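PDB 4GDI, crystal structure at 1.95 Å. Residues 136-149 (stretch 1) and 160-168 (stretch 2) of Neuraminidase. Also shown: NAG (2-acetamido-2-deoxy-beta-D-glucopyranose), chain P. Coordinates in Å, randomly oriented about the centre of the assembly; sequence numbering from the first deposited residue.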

# COMPACT_ATOMS: atom_id res chain seq x y z
N THR A 136 13.16 -29.26 6.65
CA THR A 136 14.42 -29.09 5.94
C THR A 136 14.97 -30.45 5.56
O THR A 136 14.67 -31.45 6.22
CB THR A 136 15.48 -28.45 6.84
OG1 THR A 136 15.74 -29.32 7.94
CG2 THR A 136 15.01 -27.10 7.35
N PHE A 137 15.77 -30.47 4.50
CA PHE A 137 16.58 -31.64 4.18
C PHE A 137 17.80 -31.23 3.35
O PHE A 137 17.81 -30.19 2.70
CB PHE A 137 15.75 -32.73 3.50
CG PHE A 137 15.03 -32.28 2.27
CD1 PHE A 137 15.63 -32.36 1.03
CD2 PHE A 137 13.73 -31.81 2.35
CE1 PHE A 137 14.96 -31.96 -0.12
CE2 PHE A 137 13.04 -31.39 1.20
CZ PHE A 137 13.67 -31.47 -0.04
N SER A 138 18.84 -32.05 3.39
CA SER A 138 20.13 -31.72 2.78
C SER A 138 20.44 -32.59 1.57
O SER A 138 19.89 -33.67 1.42
CB SER A 138 21.25 -31.91 3.81
OG SER A 138 21.07 -31.06 4.93
N ALA A 139 21.34 -32.10 0.73
CA ALA A 139 21.83 -32.87 -0.40
C ALA A 139 22.24 -34.26 0.05
O ALA A 139 22.74 -34.44 1.16
CB ALA A 139 23.02 -32.17 -1.02
N SER A 140 22.04 -35.24 -0.82
CA SER A 140 22.49 -36.60 -0.51
C SER A 140 23.25 -37.24 -1.66
O SER A 140 23.81 -38.32 -1.51
CB SER A 140 21.29 -37.47 -0.12
OG SER A 140 20.44 -37.69 -1.23
N ARG A 141 23.29 -36.57 -2.81
CA ARG A 141 23.99 -37.09 -3.97
C ARG A 141 25.04 -36.09 -4.44
O ARG A 141 25.40 -36.07 -5.62
CB ARG A 141 23.00 -37.42 -5.08
CG ARG A 141 22.00 -38.51 -4.71
CD ARG A 141 22.68 -39.87 -4.63
NE ARG A 141 21.71 -40.97 -4.71
CZ ARG A 141 21.07 -41.50 -3.67
NH1 ARG A 141 21.27 -41.04 -2.44
NH2 ARG A 141 20.22 -42.50 -3.86
N GLY A 142 25.52 -35.26 -3.53
CA GLY A 142 26.61 -34.35 -3.83
C GLY A 142 26.20 -32.90 -4.01
O GLY A 142 27.04 -32.00 -3.93
N GLY A 143 24.91 -32.66 -4.25
CA GLY A 143 24.43 -31.30 -4.40
C GLY A 143 24.86 -30.67 -5.71
O GLY A 143 25.53 -31.30 -6.51
N PRO A 144 24.41 -29.43 -5.94
CA PRO A 144 23.47 -28.75 -5.05
C PRO A 144 22.06 -29.29 -5.23
O PRO A 144 21.73 -29.82 -6.29
CB PRO A 144 23.54 -27.30 -5.53
CG PRO A 144 23.84 -27.41 -6.99
CD PRO A 144 24.74 -28.62 -7.13
N LEU A 145 21.24 -29.20 -4.19
CA LEU A 145 19.81 -29.39 -4.38
C LEU A 145 19.27 -28.27 -5.26
O LEU A 145 19.70 -27.12 -5.14
CB LEU A 145 19.08 -29.44 -3.05
CG LEU A 145 19.43 -30.66 -2.21
CD1 LEU A 145 18.78 -30.54 -0.85
CD2 LEU A 145 19.01 -31.95 -2.91
N ARG A 146 18.35 -28.63 -6.15
CA ARG A 146 17.81 -27.71 -7.14
C ARG A 146 16.29 -27.77 -7.17
O ARG A 146 15.71 -28.83 -7.38
CB ARG A 146 18.38 -28.04 -8.52
CG ARG A 146 19.91 -28.02 -8.55
CD ARG A 146 20.46 -28.27 -9.93
NE ARG A 146 20.24 -29.60 -10.49
CZ ARG A 146 20.89 -30.71 -10.14
NH1 ARG A 146 21.76 -30.70 -9.13
NH2 ARG A 146 20.65 -31.84 -10.78
N LEU A 147 15.67 -26.62 -6.92
CA LEU A 147 14.23 -26.45 -7.09
C LEU A 147 13.92 -25.92 -8.50
O LEU A 147 14.74 -25.23 -9.10
CB LEU A 147 13.70 -25.52 -6.00
CG LEU A 147 13.72 -26.22 -4.63
CD1 LEU A 147 13.68 -25.24 -3.43
CD2 LEU A 147 12.54 -27.17 -4.56
N PRO A 148 12.72 -26.22 -9.02
CA PRO A 148 12.51 -25.99 -10.46
C PRO A 148 12.18 -24.56 -10.91
O PRO A 148 12.08 -24.33 -12.12
CB PRO A 148 11.34 -26.91 -10.79
CG PRO A 148 10.58 -27.02 -9.51
CD PRO A 148 11.59 -26.95 -8.41
N ASN A 149 12.03 -23.62 -9.98
CA ASN A 149 11.69 -22.25 -10.34
C ASN A 149 10.40 -22.19 -11.14
O ASN A 149 10.30 -21.53 -12.17
CB ASN A 149 12.86 -21.57 -11.07
CG ASN A 149 14.15 -21.71 -10.30
OD1 ASN A 149 14.23 -21.34 -9.12
ND2 ASN A 149 15.16 -22.28 -10.93
N PHE A 160 3.01 -31.15 -4.27
CA PHE A 160 4.07 -31.95 -4.87
C PHE A 160 5.09 -31.06 -5.58
O PHE A 160 4.72 -30.07 -6.20
CB PHE A 160 3.47 -32.93 -5.86
CG PHE A 160 2.43 -33.83 -5.26
CD1 PHE A 160 1.12 -33.39 -5.10
CD2 PHE A 160 2.76 -35.12 -4.86
CE1 PHE A 160 0.15 -34.22 -4.53
CE2 PHE A 160 1.78 -35.95 -4.29
CZ PHE A 160 0.49 -35.49 -4.13
N VAL A 161 6.36 -31.40 -5.47
CA VAL A 161 7.41 -30.64 -6.14
C VAL A 161 8.52 -31.58 -6.56
O VAL A 161 8.78 -32.57 -5.89
CB VAL A 161 7.95 -29.54 -5.23
CG1 VAL A 161 8.61 -30.14 -3.99
CG2 VAL A 161 8.92 -28.66 -5.98
N ILE A 162 9.15 -31.28 -7.69
CA ILE A 162 10.30 -32.03 -8.16
C ILE A 162 11.58 -31.38 -7.62
O ILE A 162 11.81 -30.20 -7.82
CB ILE A 162 10.39 -32.05 -9.71
CG1 ILE A 162 9.07 -32.53 -10.33
CG2 ILE A 162 11.53 -32.94 -10.17
CD1 ILE A 162 8.59 -33.84 -9.80
N VAL A 163 12.39 -32.17 -6.93
CA VAL A 163 13.69 -31.71 -6.44
C VAL A 163 14.81 -32.48 -7.14
O VAL A 163 14.75 -33.70 -7.27
CB VAL A 163 13.81 -31.94 -4.93
CG1 VAL A 163 15.20 -31.59 -4.44
CG2 VAL A 163 12.76 -31.13 -4.17
N SER A 164 15.85 -31.76 -7.58
CA SER A 164 16.97 -32.40 -8.27
C SER A 164 18.26 -32.27 -7.46
O SER A 164 18.43 -31.31 -6.69
CB SER A 164 17.17 -31.82 -9.66
OG SER A 164 15.99 -31.95 -10.43
N ASP A 165 19.15 -33.24 -7.64
CA ASP A 165 20.38 -33.36 -6.85
C ASP A 165 21.46 -33.90 -7.80
O ASP A 165 21.15 -34.37 -8.90
CB ASP A 165 20.16 -34.34 -5.70
CG ASP A 165 21.23 -34.26 -4.62
OD1 ASP A 165 22.30 -33.65 -4.84
OD2 ASP A 165 21.00 -34.87 -3.55
N GLY A 166 22.72 -33.81 -7.39
CA GLY A 166 23.81 -34.30 -8.21
C GLY A 166 24.57 -33.22 -8.96
O GLY A 166 23.96 -32.35 -9.57
N PRO A 167 25.91 -33.27 -8.92
CA PRO A 167 26.75 -32.21 -9.51
C PRO A 167 26.77 -32.17 -11.04
O PRO A 167 27.10 -31.14 -11.60
CB PRO A 167 28.16 -32.56 -9.01
CG PRO A 167 28.11 -34.00 -8.69
CD PRO A 167 26.72 -34.25 -8.18
N ASN A 168 26.44 -33.27 -11.70
CA ASN A 168 26.57 -33.33 -13.15
C ASN A 168 25.29 -33.72 -13.88
O ASN A 168 24.61 -34.67 -13.49
CB ASN A 168 27.70 -34.28 -13.53
CG ASN A 168 29.01 -33.87 -12.91
OD1 ASN A 168 29.61 -34.63 -12.15
ND2 ASN A 168 29.46 -32.66 -13.22
C1 NAG P . 29.72 -36.04 -16.67
C2 NAG P . 30.98 -36.91 -16.66
C3 NAG P . 32.01 -36.33 -15.71
C4 NAG P . 32.33 -34.93 -16.22
C5 NAG P . 31.04 -34.11 -16.15
C6 NAG P . 31.27 -32.64 -16.51
C7 NAG P . 31.14 -39.29 -17.10
C8 NAG P . 31.83 -40.42 -16.39
N2 NAG P . 30.69 -38.29 -16.33
O3 NAG P . 33.17 -37.13 -15.68
O4 NAG P . 33.37 -34.35 -15.46
O5 NAG P . 30.04 -34.69 -16.97
O6 NAG P . 31.59 -32.47 -17.88
O7 NAG P . 31.02 -39.30 -18.33
O HOH W 1 18.52 -36.37 -3.40
O HOH W 2 14.42 -29.66 -10.12

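Stretch 2 runs as a strand through D165, and the loop of stretch 1 passes antiparallel beside it, pairing L145 with D165, R146 with S164 and L147 with V163. The one beta bridge joins R146 and S164 through reciprocal hydrogen bonds, R146 N to S164 O (2.7 Å) and S164 N to R146 O (2.9 Å); L145 CA adds a CA-H...O contact to S164 O (3.3 Å). A water links R146 O to S164 OG. Upstream, a cis peptide precedes P144, and the turn before it wraps around the D165 carboxylate. There OD2 of D165 accepts from S140 N and R141 N (2.9 Å each), while its OD1 accepts from G143 N (2.9 Å) and from G166 N (2.6 Å), so four backbone amides, with a water that also donates to OD2, share the negative charge of the carboxylate. G142, with phi near 105°, leaves no room for a CB, which would sit 3.2 Å from P167 CD. The R146 side chain grips the strand's end: NH1 donates to G166 O (2.8 Å), NH2 to D165 O (3.2 Å), and S164 CB lies over one face of the guanidinium. Apolar contacts complete the packing. V163 CG2 meets L147 CD2 (4.0 Å) and the edge of the F137 ring, V163 CG1 meets L145 CD2 (4.1 Å), and V161 CG2 touches P148 CD (4.0 Å).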